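Local coordinates for DNA protection during starvation protein (Halobacterium salinarum, PDB 1TJO) that probably protects DNA from oxidative damage by oxidising ferrous iron with hydrogen peroxide and storing the product as ferric mineral within a hollow dodecamer, at residues A[36-39]-A[40-44]; A[71-74]-A[75-79]; A[131-134]-A[135-139]; A[154-157]-A[158-162]. All coordinates share one frame; numbering follows the deposited sequence.

Contact 1 of 4, residues A[36-39]-A[40-44]; sequences ADLA and NVYVL
Leu-38 and Tyr-42, one helical turn apart, run side by side and point the same way. Their meeting point is methyl CD1 of Leu-38 and ring carbon CD1 of Tyr-42, 3.8 Å apart, with the methyl approaching the ring obliquely. Leu-38 holds CG opposite its backbone N (chi1 171°), and this turns the branched end along the helix toward the ring. Tyr-42 has a first torsion of -106°, well off a staggered value; its ring meets Tyr-45 of the same chain, His-46 of the second subunit comes against it edge-to-face, and its OH is hydrogen-bonded to Tyr-45 OH of that subunit. The ring is therefore fixed from several sides.

On another side of the helix, Asp-37 and Asn-40 communicate through a water, which donates to Asp-37 OD1 at 2.7 Å and accepts from Asn-40 ND2 at 2.8 Å. The other ends of both groups are also engaged: Asp-37 OD2 with His-136, and Asn-40 OD1 with the backbone N of Ser-104 and Val-105. The amide is thus held at both ends. Val-41 sets methyl CG2 3.3 Å from Asp-37 O, beside the 2.9 Å bond from Val-41 N to that same oxygen. Val-43 N reaches Ala-39 O in the same i to i+4 pattern, at 3.1 Å. With Leu-38 and Tyr-42 also packed on Ala-78 of helix 60-87, this is the buried middle of helix 24-54, a core helix of the ferritin-like four-helix bundle, with Tyr-42 at the dimer interface of Dps.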
loop_
_atom_site.group_PDB
_atom_site.type_symbol
_atom_site.label_atom_id
_atom_site.label_comp_id
_atom_site.label_asym_id
_atom_site.label_seq_id
_atom_site.Cartn_x
_atom_site.Cartn_y
_atom_site.Cartn_z
ATOM N N ALA A 36 1.576 36.734 12.766
ATOM C CA ALA A 36 2.783 37.331 12.209
ATOM C C ALA A 36 3.620 36.243 11.513
ATOM O O ALA A 36 4.135 36.451 10.393
ATOM C CB ALA A 36 3.564 38.019 13.338
ATOM N N ASP A 37 3.719 35.085 12.167
ATOM C CA ASP A 37 4.393 33.898 11.622
ATOM C C ASP A 37 3.719 33.434 10.364
ATOM O O ASP A 37 4.370 33.163 9.392
ATOM C CB ASP A 37 4.432 32.740 12.603
ATOM C CG ASP A 37 5.384 32.967 13.734
ATOM O OD1 ASP A 37 6.278 33.855 13.586
ATOM O OD2 ASP A 37 5.285 32.303 14.812
ATOM N N LEU A 38 2.404 33.351 10.383
ATOM C CA LEU A 38 1.659 32.916 9.217
ATOM C C LEU A 38 1.974 33.739 7.988
ATOM O O LEU A 38 2.115 33.234 6.913
ATOM C CB LEU A 38 0.169 32.992 9.539
ATOM C CG LEU A 38 -0.810 32.784 8.369
ATOM C CD1 LEU A 38 -0.647 31.428 7.757
ATOM C CD2 LEU A 38 -2.229 32.912 8.886
ATOM N N ALA A 39 2.011 35.044 8.150
ATOM C CA ALA A 39 2.265 35.951 7.020
ATOM C C ALA A 39 3.649 35.673 6.451
ATOM O O ALA A 39 3.857 35.538 5.223
ATOM C CB ALA A 39 2.123 37.374 7.477
ATOM N N ASN A 40 4.625 35.543 7.318
ATOM C CA ASN A 40 5.997 35.255 6.874
ATOM C C ASN A 40 6.108 33.874 6.210
ATOM O O ASN A 40 6.748 33.743 5.184
ATOM C CB ASN A 40 6.957 35.363 8.052
ATOM C CG ASN A 40 7.271 36.774 8.400
ATOM O OD1 ASN A 40 7.165 37.665 7.561
ATOM N ND2 ASN A 40 7.643 37.000 9.665
ATOM N N VAL A 41 5.386 32.898 6.716
ATOM C CA VAL A 41 5.482 31.538 6.184
ATOM C C VAL A 41 4.811 31.467 4.818
ATOM O O VAL A 41 5.295 30.768 3.945
ATOM C CB VAL A 41 4.930 30.500 7.177
ATOM C CG1 VAL A 41 4.826 29.146 6.522
ATOM C CG2 VAL A 41 5.812 30.388 8.382
ATOM N N TYR A 42 3.719 32.206 4.603
ATOM C CA TYR A 42 3.092 32.215 3.289
ATOM C C TYR A 42 3.901 32.969 2.210
ATOM O O TYR A 42 3.908 32.573 1.062
ATOM C CB TYR A 42 1.622 32.660 3.317
ATOM C CG TYR A 42 0.670 31.464 3.104
ATOM C CD1 TYR A 42 -0.408 31.282 3.932
ATOM C CD2 TYR A 42 0.834 30.598 2.035
ATOM C CE1 TYR A 42 -1.275 30.249 3.759
ATOM C CE2 TYR A 42 -0.039 29.545 1.856
ATOM C CZ TYR A 42 -1.090 29.380 2.720
ATOM O OH TYR A 42 -1.973 28.309 2.564
ATOM N N VAL A 43 4.610 34.025 2.611
ATOM C CA VAL A 43 5.554 34.676 1.717
ATOM C C VAL A 43 6.689 33.704 1.351
ATOM O O VAL A 43 7.056 33.603 0.198
ATOM C CB VAL A 43 6.097 36.040 2.235
ATOM C CG1 VAL A 43 4.966 37.073 2.268
ATOM C CG2 VAL A 43 6.675 35.918 3.540
ATOM N N LEU A 44 7.184 32.947 2.332
ATOM C CA LEU A 44 8.200 31.933 2.112
ATOM C C LEU A 44 7.684 30.897 1.121
ATOM O O LEU A 44 8.347 30.568 0.150
ATOM C CB LEU A 44 8.604 31.267 3.436
ATOM C CG LEU A 44 9.545 30.067 3.262
ATOM C CD1 LEU A 44 10.873 30.518 2.666
ATOM C CD2 LEU A 44 9.663 29.317 4.589
HETATM O O HOH W 1 7.793 35.268 11.895
#

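Contact 2 of 4, residues A[71-74]-A[75-79]; sequences AETA and EEVAD. With FE (Fe (III) ion), chain F.
Glu-75 sits over the turn before it: its CB is 3.4 Å from Ala-71 O and nearly as close to Glu-72 O, while its N donates to Ala-71 O at 2.8 Å. This is the i to i+4 ladder of helix 60-87, a core helix of the ferritin-like bundle that carries ligands of the Dps ferroxidase centre. Glu-75, Ala-74 and Glu-72 are the residues most enclosed by their neighbours along the turn. Glu-75 places CG opposite its backbone N (chi1 -163°) and stays extended beyond it, so the carboxylate reaches the dimer interface. There OE2 is hydrogen-bonded to Tyr-45 OH of the second subunit, the carboxylate of that subunit's own Glu-75 lies close by, and Lys-49 of the same subunit packs against the side chain. Glu-75 is a residue of iron nucleation.

Ala-74 turns its short side chain toward helix 24-54's side of the bundle and accepts Ala-78 N at its carbonyl O, with a distance of 2.9 Å. Glu-72 and Glu-76 lie alongside each other and point the same way, their carboxylate planes 30° apart. Glu-72 CG is 3.5 Å from Glu-76 OE2, and Glu-72 OE1 is 4.0 Å from that same oxygen, so like charges adjoin on an exposed surface.

One turn beyond Glu-75, Asp-79 binds a ferric ion, a site completed by Glu-83, His-52 of the second subunit and two waters. Its carboxylate chelates through both oxygens, asymmetrically: OD2 stands 2.1 Å from the iron and OD1 2.4 Å.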
loop_
_atom_site.group_PDB
_atom_site.type_symbol
_atom_site.label_atom_id
_atom_site.label_comp_id
_atom_site.label_asym_id
_atom_site.label_seq_id
_atom_site.Cartn_x
_atom_site.Cartn_y
_atom_site.Cartn_z
ATOM N N ALA A 71 8.361 23.919 -0.162
ATOM C CA ALA A 71 7.142 24.697 -0.254
ATOM C C ALA A 71 5.971 23.950 0.368
ATOM O O ALA A 71 5.114 24.547 1.041
ATOM C CB ALA A 71 6.836 25.033 -1.705
ATOM N N GLU A 72 5.899 22.639 0.142
ATOM C CA GLU A 72 4.814 21.861 0.744
ATOM C C GLU A 72 4.904 21.926 2.267
ATOM O O GLU A 72 3.895 22.029 2.954
ATOM C CB GLU A 72 4.885 20.406 0.269
ATOM C CG GLU A 72 3.856 19.485 0.852
ATOM C CD GLU A 72 3.971 18.093 0.232
ATOM O OE1 GLU A 72 4.628 17.197 0.829
ATOM O OE2 GLU A 72 3.427 17.910 -0.874
ATOM N N THR A 73 6.132 21.898 2.787
ATOM C CA THR A 73 6.350 21.991 4.236
ATOM C C THR A 73 5.856 23.341 4.707
ATOM O O THR A 73 5.159 23.426 5.702
ATOM C CB THR A 73 7.829 21.753 4.553
ATOM O OG1 THR A 73 8.078 20.369 4.374
ATOM C CG2 THR A 73 8.174 22.081 6.010
ATOM N N ALA A 74 6.201 24.413 4.006
ATOM C CA ALA A 74 5.802 25.716 4.427
ATOM C C ALA A 74 4.308 25.873 4.387
ATOM O O ALA A 74 3.716 26.469 5.286
ATOM C CB ALA A 74 6.425 26.758 3.538
ATOM N N GLU A 75 3.676 25.264 3.374
ATOM C CA GLU A 75 2.224 25.305 3.239
ATOM C C GLU A 75 1.549 24.629 4.440
ATOM O O GLU A 75 0.557 25.134 4.992
ATOM C CB GLU A 75 1.819 24.631 1.943
ATOM C CG GLU A 75 0.403 24.989 1.552
ATOM C CD GLU A 75 -0.258 23.972 0.642
ATOM O OE1 GLU A 75 0.392 22.938 0.247
ATOM O OE2 GLU A 75 -1.441 24.227 0.307
ATOM N N GLU A 76 2.127 23.499 4.860
ATOM C CA GLU A 76 1.617 22.730 5.968
ATOM C C GLU A 76 1.776 23.498 7.289
ATOM O O GLU A 76 0.897 23.471 8.136
ATOM C CB GLU A 76 2.300 21.348 6.025
ATOM C CG GLU A 76 1.661 20.390 5.013
ATOM C CD GLU A 76 2.525 19.201 4.561
ATOM O OE1 GLU A 76 3.633 18.965 5.110
ATOM O OE2 GLU A 76 2.074 18.484 3.632
ATOM N N VAL A 77 2.913 24.156 7.480
ATOM C CA VAL A 77 3.121 24.947 8.675
ATOM C C VAL A 77 2.149 26.136 8.706
ATOM O O VAL A 77 1.551 26.406 9.719
ATOM C CB VAL A 77 4.588 25.411 8.752
ATOM C CG1 VAL A 77 4.755 26.439 9.865
ATOM C CG2 VAL A 77 5.501 24.221 8.929
ATOM N N ALA A 78 1.953 26.791 7.576
ATOM C CA ALA A 78 0.989 27.881 7.480
ATOM C C ALA A 78 -0.394 27.429 7.851
ATOM O O ALA A 78 -1.101 28.120 8.566
ATOM C CB ALA A 78 0.963 28.387 6.094
ATOM N N ASP A 79 -0.769 26.230 7.427
ATOM C CA ASP A 79 -2.086 25.689 7.691
ATOM C C ASP A 79 -2.269 25.486 9.164
ATOM O O ASP A 79 -3.283 25.898 9.726
ATOM C CB ASP A 79 -2.303 24.382 6.921
ATOM C CG ASP A 79 -3.740 23.906 6.958
ATOM O OD1 ASP A 79 -4.655 24.579 6.435
ATOM O OD2 ASP A 79 -4.041 22.862 7.540
HETATM FE FE FE F . -6.109 22.707 7.035
HETATM O O HOH W 2 -5.330 21.855 5.114
HETATM O O HOH W 3 -6.542 20.889 7.568
#

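Contact 3 of 4, residues A[131-134]-A[135-139]; sequences EATR and EHTEL
His-136 lays its imidazole across the carbonyl of Ala-132: Ala-132 O stands 3.2 Å above one ring face, offset toward the rim. The same oxygen accepts the backbone N of His-136 at 2.8 Å, so the backbone bond and the ring contact share one carbonyl. CG is opposite the carbonyl carbon of His-136 (chi1 -63°), which folds the ring back over the preceding turn and brings CE1 to 3.9 Å from Ala-132 CB. ND1 is then directed at Asp-37 of helix 24-54. Thus the ring ties helix 115-142, which packs in the four-helix bundle of the ferritin-like fold, to its neighbour.

Thr-133 and Thr-137 cross obliquely on a different side of the helix, facing helix 146-169 at Leu-156 and Leu-152 respectively. Each hydroxyl returns to a backbone carbonyl of the preceding turn. Thr-137 OG1 lies between its backbone N and carbonyl carbon (chi1 75°) and donates to Arg-134 O at 2.9 Å. It approaches well off the carbonyl direction, at a C=O...O angle of 127°. Arg-134 O also receives a weak bond from Glu-138 N, 3.3 Å away. Thr-133 OG1 is hydrogen-bonded to Ile-129 O. Arg-134 runs out fully extended from CG to NE; its NH2 forms a salt bridge with Glu-160 and also bonds to Leu-20 O of the third subunit, while Glu-138 OE1 meets His-146 of that subunit.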
loop_
_atom_site.group_PDB
_atom_site.type_symbol
_atom_site.label_atom_id
_atom_site.label_comp_id
_atom_site.label_asym_id
_atom_site.label_seq_id
_atom_site.Cartn_x
_atom_site.Cartn_y
_atom_site.Cartn_z
ATOM N N GLU A 131 14.072 32.508 14.004
ATOM C CA GLU A 131 14.292 33.297 15.211
ATOM C C GLU A 131 12.974 33.684 15.858
ATOM O O GLU A 131 12.812 33.576 17.084
ATOM C CB GLU A 131 15.113 34.551 14.912
ATOM C CG GLU A 131 16.517 34.242 14.467
ATOM C CD GLU A 131 17.393 35.482 14.415
ATOM O OE1 GLU A 131 17.429 36.152 13.365
ATOM O OE2 GLU A 131 18.011 35.795 15.446
ATOM N N ALA A 132 12.003 34.103 15.052
ATOM C CA ALA A 132 10.685 34.424 15.598
ATOM C C ALA A 132 9.966 33.231 16.194
ATOM O O ALA A 132 9.382 33.347 17.276
ATOM C CB ALA A 132 9.823 35.102 14.565
ATOM N N THR A 133 10.072 32.067 15.547
ATOM C CA THR A 133 9.402 30.897 16.043
ATOM C C THR A 133 9.951 30.490 17.394
ATOM O O THR A 133 9.219 30.072 18.272
ATOM C CB THR A 133 9.516 29.749 15.041
ATOM O OG1 THR A 133 8.878 30.179 13.817
ATOM C CG2 THR A 133 8.756 28.496 15.585
ATOM N N ARG A 134 11.253 30.612 17.557
ATOM C CA ARG A 134 11.859 30.333 18.847
ATOM C C ARG A 134 11.289 31.230 19.936
ATOM O O ARG A 134 10.973 30.746 21.017
ATOM C CB ARG A 134 13.362 30.508 18.772
ATOM C CG ARG A 134 14.100 29.360 18.118
ATOM C CD ARG A 134 15.586 29.604 18.027
ATOM N NE ARG A 134 16.231 28.666 17.147
ATOM C CZ ARG A 134 17.235 28.922 16.325
ATOM N NH1 ARG A 134 17.823 30.099 16.309
ATOM N NH2 ARG A 134 17.713 27.948 15.569
ATOM N N GLU A 135 11.190 32.518 19.637
ATOM C CA GLU A 135 10.577 33.492 20.553
ATOM C C GLU A 135 9.140 33.143 20.872
ATOM O O GLU A 135 8.700 33.199 22.027
ATOM C CB GLU A 135 10.658 34.884 19.943
ATOM C CG GLU A 135 12.088 35.420 19.849
ATOM C CD GLU A 135 12.194 36.814 19.217
ATOM O OE1 GLU A 135 13.335 37.220 18.878
ATOM O OE2 GLU A 135 11.170 37.521 19.055
ATOM N N HIS A 136 8.385 32.751 19.858
ATOM C CA HIS A 136 6.980 32.490 20.036
ATOM C C HIS A 136 6.753 31.197 20.801
ATOM O O HIS A 136 5.762 31.073 21.477
ATOM C CB HIS A 136 6.262 32.474 18.681
ATOM C CG HIS A 136 6.316 33.791 17.973
ATOM N ND1 HIS A 136 6.164 33.922 16.608
ATOM C CD2 HIS A 136 6.537 35.038 18.450
ATOM C CE1 HIS A 136 6.274 35.197 16.280
ATOM N NE2 HIS A 136 6.493 35.896 17.378
ATOM N N THR A 137 7.667 30.236 20.711
ATOM C CA THR A 137 7.538 29.033 21.496
ATOM C C THR A 137 7.676 29.326 22.985
ATOM O O THR A 137 6.897 28.863 23.802
ATOM C CB THR A 137 8.509 27.906 21.049
ATOM O OG1 THR A 137 9.841 28.143 21.463
ATOM C CG2 THR A 137 8.581 27.779 19.576
ATOM N N GLU A 138 8.620 30.196 23.326
ATOM C CA GLU A 138 8.777 30.623 24.713
ATOM C C GLU A 138 7.558 31.418 25.197
ATOM O O GLU A 138 7.090 31.234 26.318
ATOM C CB GLU A 138 10.038 31.479 24.809
ATOM C CG GLU A 138 11.282 30.656 24.577
ATOM C CD GLU A 138 12.549 31.478 24.538
ATOM O OE1 GLU A 138 13.541 30.948 23.958
ATOM O OE2 GLU A 138 12.541 32.643 25.052
ATOM N N LEU A 139 7.008 32.261 24.335
ATOM C CA LEU A 139 5.817 33.024 24.662
ATOM C C LEU A 139 4.678 32.080 24.998
ATOM O O LEU A 139 4.004 32.242 26.003
ATOM C CB LEU A 139 5.430 33.953 23.501
ATOM C CG LEU A 139 4.066 34.630 23.593
ATOM C CD1 LEU A 139 4.124 35.645 24.713
ATOM C CD2 LEU A 139 3.715 35.282 22.316
#

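Contact 4 of 4, residues A[154-157]-A[158-162]; sequences EGLI and ELEDD. With FE (Fe (III) ion), chain G.
Glu-160 crosses Leu-156, the residue one turn earlier, and can be followed outward atom by atom. Its CB stands 3.4 Å from Leu-156 O, and CG comes closer to that oxygen, at 3.2 Å, while also lying beside the CD1 methyl of Leu-156. CD passes the branch point of the leucine, and OE2 rests 3.6 Å from both Leu-156 CG and Leu-156 CD1. CG is opposite the carbonyl carbon of Glu-160 (chi1 -67°) and the chain beyond is extended, which draws it across the leucine. The buried carboxylate is satisfied at both oxygens: OE1 forms a salt bridge with Arg-84 of the third subunit, and OE2 one with Arg-134 of helix 115-142. Paired positive partners would probably keep it ionised.

Glu-158 behaves differently. It bends at chi2 (-54°) and curls back toward the preceding turn, where a water donates to Glu-158 OE2 at 2.7 Å and to Glu-154 O at 2.9 Å. That bridge occupies the carbonyl which, in the regular ladder, would pair with Glu-158 N. The ladder continues beyond it, with Leu-159 N donating to Gly-155 O at 3.0 Å.

Glu-154, bent at chi2, binds a ferric ion through OE2 alone, at 2.1 Å; OE1 instead accepts from one of the iron's three water ligands, at 3.0 Å. The Glu-154 OE2 atoms of the third and fourth subunits complete the shell. Three equivalent carboxylates round one ion indicate a threefold junction of the Dps dodecamer, a site of iron nucleation on helix 146-169.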
loop_
_atom_site.group_PDB
_atom_site.type_symbol
_atom_site.label_atom_id
_atom_site.label_comp_id
_atom_site.label_asym_id
_atom_site.label_seq_id
_atom_site.Cartn_x
_atom_site.Cartn_y
_atom_site.Cartn_z
ATOM N N GLU A 154 7.240 21.517 16.524
ATOM C CA GLU A 154 7.093 20.514 15.455
ATOM C C GLU A 154 7.325 21.158 14.089
ATOM O O GLU A 154 7.978 20.566 13.243
ATOM C CB GLU A 154 5.710 19.876 15.551
ATOM C CG GLU A 154 5.519 18.968 16.797
ATOM C CD GLU A 154 5.703 17.475 16.548
ATOM O OE1 GLU A 154 5.575 17.070 15.366
ATOM O OE2 GLU A 154 5.983 16.687 17.527
ATOM N N GLY A 155 6.835 22.389 13.910
ATOM C CA GLY A 155 7.060 23.197 12.716
ATOM C C GLY A 155 8.495 23.662 12.597
ATOM O O GLY A 155 9.122 23.584 11.533
ATOM N N LEU A 156 9.040 24.127 13.705
ATOM C CA LEU A 156 10.389 24.657 13.726
ATOM C C LEU A 156 11.388 23.631 13.268
ATOM O O LEU A 156 12.327 23.963 12.505
ATOM C CB LEU A 156 10.748 25.130 15.145
ATOM C CG LEU A 156 12.130 25.707 15.363
ATOM C CD1 LEU A 156 12.281 26.938 14.597
ATOM C CD2 LEU A 156 12.359 26.006 16.840
ATOM N N ILE A 157 11.265 22.386 13.720
ATOM C CA ILE A 157 12.251 21.407 13.306
ATOM C C ILE A 157 12.230 21.177 11.767
ATOM O O ILE A 157 13.270 21.017 11.164
ATOM C CB ILE A 157 12.140 20.080 14.136
ATOM C CG1 ILE A 157 13.369 19.204 13.852
ATOM C CG2 ILE A 157 10.878 19.387 13.901
ATOM C CD1 ILE A 157 13.169 18.146 12.859
ATOM N N GLU A 158 11.054 21.158 11.156
ATOM C CA GLU A 158 10.924 21.025 9.695
ATOM C C GLU A 158 11.501 22.226 8.955
ATOM O O GLU A 158 12.214 22.064 7.957
ATOM C CB GLU A 158 9.469 20.888 9.314
ATOM C CG GLU A 158 8.743 19.690 9.917
ATOM C CD GLU A 158 9.390 18.355 9.666
ATOM O OE1 GLU A 158 9.996 18.158 8.570
ATOM O OE2 GLU A 158 9.271 17.464 10.569
ATOM N N LEU A 159 11.255 23.427 9.466
ATOM C CA LEU A 159 11.773 24.650 8.827
ATOM C C LEU A 159 13.286 24.707 8.987
ATOM O O LEU A 159 13.992 25.083 8.029
ATOM C CB LEU A 159 11.079 25.876 9.407
ATOM C CG LEU A 159 9.633 26.117 8.991
ATOM C CD1 LEU A 159 8.813 24.898 8.785
ATOM C CD2 LEU A 159 8.972 27.083 9.994
ATOM N N GLU A 160 13.801 24.304 10.145
ATOM C CA GLU A 160 15.267 24.271 10.351
ATOM C C GLU A 160 15.919 23.275 9.423
ATOM O O GLU A 160 17.012 23.529 8.893
ATOM C CB GLU A 160 15.671 24.046 11.810
ATOM C CG GLU A 160 15.293 25.217 12.741
ATOM C CD GLU A 160 16.069 25.198 14.051
ATOM O OE1 GLU A 160 17.082 24.466 14.145
ATOM O OE2 GLU A 160 15.658 25.913 14.997
ATOM N N ASP A 161 15.282 22.130 9.207
ATOM C CA ASP A 161 15.884 21.169 8.314
ATOM C C ASP A 161 16.002 21.741 6.919
ATOM O O ASP A 161 17.049 21.617 6.245
ATOM C CB ASP A 161 15.055 19.896 8.270
ATOM C CG ASP A 161 15.826 18.730 7.670
ATOM O OD1 ASP A 161 15.279 18.049 6.786
ATOM O OD2 ASP A 161 17.008 18.484 7.984
ATOM N N ASP A 162 14.948 22.381 6.429
ATOM C CA ASP A 162 15.041 22.968 5.089
ATOM C C ASP A 162 16.018 24.135 4.981
ATOM O O ASP A 162 16.729 24.258 4.004
ATOM C CB ASP A 162 13.670 23.436 4.622
ATOM C CG ASP A 162 12.747 22.291 4.344
ATOM O OD1 ASP A 162 13.309 21.199 4.080
ATOM O OD2 ASP A 162 11.516 22.386 4.314
HETATM FE FE FE G . 5.994 14.605 17.590
HETATM O O HOH W 4 8.013 17.680 12.911
HETATM O O HOH W 5 6.928 14.428 15.753
HETATM O O HOH W 6 5.939 12.501 17.686
HETATM O O HOH W 7 4.145 14.460 16.626
#

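How the contacts relate
The four contacts come in series along the chain, one each on helices 24-54, 60-87, 115-142 and 146-169, the core helices of the ferritin-like bundle. Contacts 1 and 2 have centres about 10 Å apart and pack through Val-41 and Ala-74. Contacts 2 and 4, centres about 11 Å apart, touch through Val-77 and Leu-159. Contact 3 meets contact 1 and contact 4, with centres 14 and 13 Å away; contacts 2 and 3, at 18 Å, do not touch. Contacts 1 and 2 both face the second subunit, and contact 2 alone supplies a ligand, Asp-79, to the iron site shared with it; contacts 3 and 4 face the third subunit, and contact 4 also the fourth, at the iron bound by Glu-154.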